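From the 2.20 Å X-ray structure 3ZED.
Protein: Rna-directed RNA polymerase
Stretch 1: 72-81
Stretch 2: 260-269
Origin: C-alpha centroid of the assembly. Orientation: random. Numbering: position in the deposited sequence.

Stretch 1 (72-81) ETDAALPRLR
Stretch 2 (260-269) TAEALVLADS

Stretch 2 is helical throughout, phi/psi near -60/-48, with i to i+4 hydrogen bonds such as Val265 N to Ala261 O (2.9 Å). Stretch 1 packs on it as a short helix, 73-76, which Leu77 leaves at phi/psi -125/77; a 3-10 segment follows at 78-79. The two helical segments run in the same direction. No hydrogen bond crosses between them, so the 249 Å² buried rests on van der Waals contact. Leu77, Leu80 and Leu264 are buried, and their apolar branched side chains fill this contact without needing hydrogen-bond partners.

Ala261 points toward stretch 1, its CB 4.1 Å from Thr73 CG2, and the CA atoms of Ala261 and Thr73 lie 7.3 Å apart, a spacing its small side chain suits. Ala261 O lies 4.0 Å from Leu77 CD1. Glu262 and Ala263 do not touch stretch 1. Leu264 (chi1 m, chi2 t) points toward it: CB is 4.2 Å from Leu77 CD1, and CD1 is 4.1 Å from Leu80 CD1, Leu80 also being m, t.

Val265 (chi1 169°, t), partly exposed, leaves CA sideways, yet its methyl CG2 reaches both Ala76 CB and Leu77 CG at 3.8 Å. Val265 CA lies 6.8 Å from Ala76 CA. Leu77 (m, t) is covered most by the other stretch, 71 Å², and touches Ala261, Leu264, Val265 and Asp268. Asp268 OD2 comes 3.9 Å from Leu77 CD2; both carboxylate oxygens are hydrogen-bonded elsewhere in the structure. Ser269 OG hydrogen-bonds Val265 O (2.8 Å).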

# COMPACT_ATOMS: atom_id res chain seq x y z
N GLU B 72 -34.92 4.31 -7.17
CA GLU B 72 -35.14 5.05 -5.93
C GLU B 72 -34.27 4.42 -4.84
O GLU B 72 -34.37 3.21 -4.60
CB GLU B 72 -36.64 5.02 -5.58
CG GLU B 72 -37.04 5.89 -4.40
CD GLU B 72 -38.46 5.69 -3.88
OE1 GLU B 72 -38.97 4.55 -3.92
OE2 GLU B 72 -39.04 6.69 -3.40
N THR B 73 -33.38 5.22 -4.21
CA THR B 73 -32.46 4.75 -3.15
C THR B 73 -33.25 4.08 -2.00
O THR B 73 -32.79 3.07 -1.47
CB THR B 73 -31.58 5.88 -2.65
OG1 THR B 73 -31.05 6.58 -3.77
CG2 THR B 73 -30.41 5.39 -1.80
N ASP B 74 -34.46 4.62 -1.67
CA ASP B 74 -35.37 4.08 -0.66
C ASP B 74 -35.78 2.64 -0.99
O ASP B 74 -35.92 1.83 -0.09
CB ASP B 74 -36.63 4.95 -0.52
CG ASP B 74 -36.39 6.38 -0.07
OD1 ASP B 74 -35.28 6.67 0.43
OD2 ASP B 74 -37.32 7.21 -0.20
N ALA B 75 -35.97 2.34 -2.30
CA ALA B 75 -36.34 1.01 -2.76
C ALA B 75 -35.14 0.07 -2.74
O ALA B 75 -35.27 -1.07 -2.29
CB ALA B 75 -36.92 1.07 -4.16
N ALA B 76 -33.96 0.54 -3.21
CA ALA B 76 -32.74 -0.26 -3.27
C ALA B 76 -32.11 -0.49 -1.90
O ALA B 76 -31.60 -1.58 -1.65
CB ALA B 76 -31.73 0.38 -4.20
N LEU B 77 -32.15 0.53 -1.02
CA LEU B 77 -31.62 0.45 0.34
C LEU B 77 -32.73 0.85 1.33
O LEU B 77 -32.72 1.99 1.82
CB LEU B 77 -30.36 1.31 0.51
CG LEU B 77 -29.16 0.96 -0.37
CD1 LEU B 77 -28.12 2.05 -0.31
CD2 LEU B 77 -28.54 -0.38 0.01
N PRO B 78 -33.72 -0.05 1.61
CA PRO B 78 -34.83 0.32 2.50
C PRO B 78 -34.41 0.62 3.94
O PRO B 78 -35.00 1.51 4.56
CB PRO B 78 -35.75 -0.90 2.45
CG PRO B 78 -35.40 -1.60 1.20
CD PRO B 78 -33.92 -1.41 1.08
N ARG B 79 -33.39 -0.10 4.45
CA ARG B 79 -32.84 0.09 5.79
C ARG B 79 -32.25 1.50 6.01
O ARG B 79 -32.15 1.95 7.15
CB ARG B 79 -31.73 -0.95 6.04
CG ARG B 79 -32.22 -2.36 6.30
CD ARG B 79 -31.06 -3.32 6.60
NE ARG B 79 -30.27 -2.97 7.80
CZ ARG B 79 -30.53 -3.40 9.03
NH1 ARG B 79 -31.56 -4.21 9.26
NH2 ARG B 79 -29.76 -3.03 10.04
N LEU B 80 -31.85 2.18 4.92
CA LEU B 80 -31.22 3.50 4.97
C LEU B 80 -32.15 4.61 4.42
O LEU B 80 -31.65 5.60 3.88
CB LEU B 80 -29.89 3.48 4.19
CG LEU B 80 -28.83 2.44 4.57
CD1 LEU B 80 -27.68 2.50 3.62
CD2 LEU B 80 -28.32 2.64 5.99
N ARG B 81 -33.48 4.47 4.60
CA ARG B 81 -34.46 5.46 4.16
C ARG B 81 -34.28 6.80 4.90
O ARG B 81 -34.49 7.87 4.32
CB ARG B 81 -35.89 4.93 4.35
N THR B 260 -21.46 6.59 -3.41
CA THR B 260 -21.62 5.90 -2.12
C THR B 260 -22.79 4.90 -2.14
O THR B 260 -22.58 3.73 -1.82
CB THR B 260 -21.79 6.91 -0.98
OG1 THR B 260 -20.67 7.79 -1.01
CG2 THR B 260 -21.90 6.24 0.38
N ALA B 261 -24.01 5.35 -2.53
CA ALA B 261 -25.21 4.51 -2.57
C ALA B 261 -25.03 3.34 -3.55
O ALA B 261 -25.30 2.19 -3.19
CB ALA B 261 -26.43 5.34 -2.95
N GLU B 262 -24.52 3.65 -4.77
CA GLU B 262 -24.23 2.72 -5.85
C GLU B 262 -23.32 1.59 -5.37
O GLU B 262 -23.65 0.41 -5.55
CB GLU B 262 -23.59 3.48 -7.02
CG GLU B 262 -24.57 4.21 -7.93
CD GLU B 262 -25.02 5.62 -7.58
OE1 GLU B 262 -24.37 6.28 -6.74
OE2 GLU B 262 -26.01 6.09 -8.18
N ALA B 263 -22.23 1.95 -4.67
CA ALA B 263 -21.24 1.02 -4.11
C ALA B 263 -21.89 0.06 -3.12
O ALA B 263 -21.68 -1.14 -3.24
CB ALA B 263 -20.13 1.79 -3.43
N LEU B 264 -22.69 0.57 -2.18
CA LEU B 264 -23.41 -0.22 -1.18
C LEU B 264 -24.36 -1.19 -1.86
O LEU B 264 -24.31 -2.37 -1.54
CB LEU B 264 -24.19 0.68 -0.19
CG LEU B 264 -23.36 1.57 0.73
CD1 LEU B 264 -24.25 2.56 1.46
CD2 LEU B 264 -22.53 0.76 1.71
N VAL B 265 -25.16 -0.72 -2.84
CA VAL B 265 -26.09 -1.54 -3.59
C VAL B 265 -25.32 -2.68 -4.29
O VAL B 265 -25.70 -3.85 -4.14
CB VAL B 265 -26.96 -0.71 -4.59
CG1 VAL B 265 -27.74 -1.61 -5.56
CG2 VAL B 265 -27.92 0.22 -3.86
N LEU B 266 -24.24 -2.36 -5.02
CA LEU B 266 -23.45 -3.34 -5.76
C LEU B 266 -22.70 -4.32 -4.84
O LEU B 266 -22.75 -5.52 -5.10
CB LEU B 266 -22.46 -2.65 -6.72
CG LEU B 266 -23.07 -1.94 -7.93
CD1 LEU B 266 -21.97 -1.36 -8.80
CD2 LEU B 266 -23.98 -2.88 -8.78
N ALA B 267 -22.03 -3.81 -3.77
CA ALA B 267 -21.31 -4.65 -2.80
C ALA B 267 -22.28 -5.56 -2.06
O ALA B 267 -21.98 -6.75 -1.93
CB ALA B 267 -20.51 -3.80 -1.83
N ASP B 268 -23.47 -5.05 -1.65
CA ASP B 268 -24.52 -5.83 -1.00
C ASP B 268 -24.98 -6.98 -1.88
O ASP B 268 -25.03 -8.13 -1.43
CB ASP B 268 -25.76 -4.96 -0.69
CG ASP B 268 -25.74 -4.12 0.56
OD1 ASP B 268 -24.63 -3.80 1.06
OD2 ASP B 268 -26.83 -3.71 1.01
N SER B 269 -25.34 -6.67 -3.14
CA SER B 269 -25.87 -7.63 -4.10
C SER B 269 -24.85 -8.70 -4.44
O SER B 269 -25.22 -9.86 -4.55
CB SER B 269 -26.34 -6.92 -5.37
OG SER B 269 -27.33 -5.95 -5.10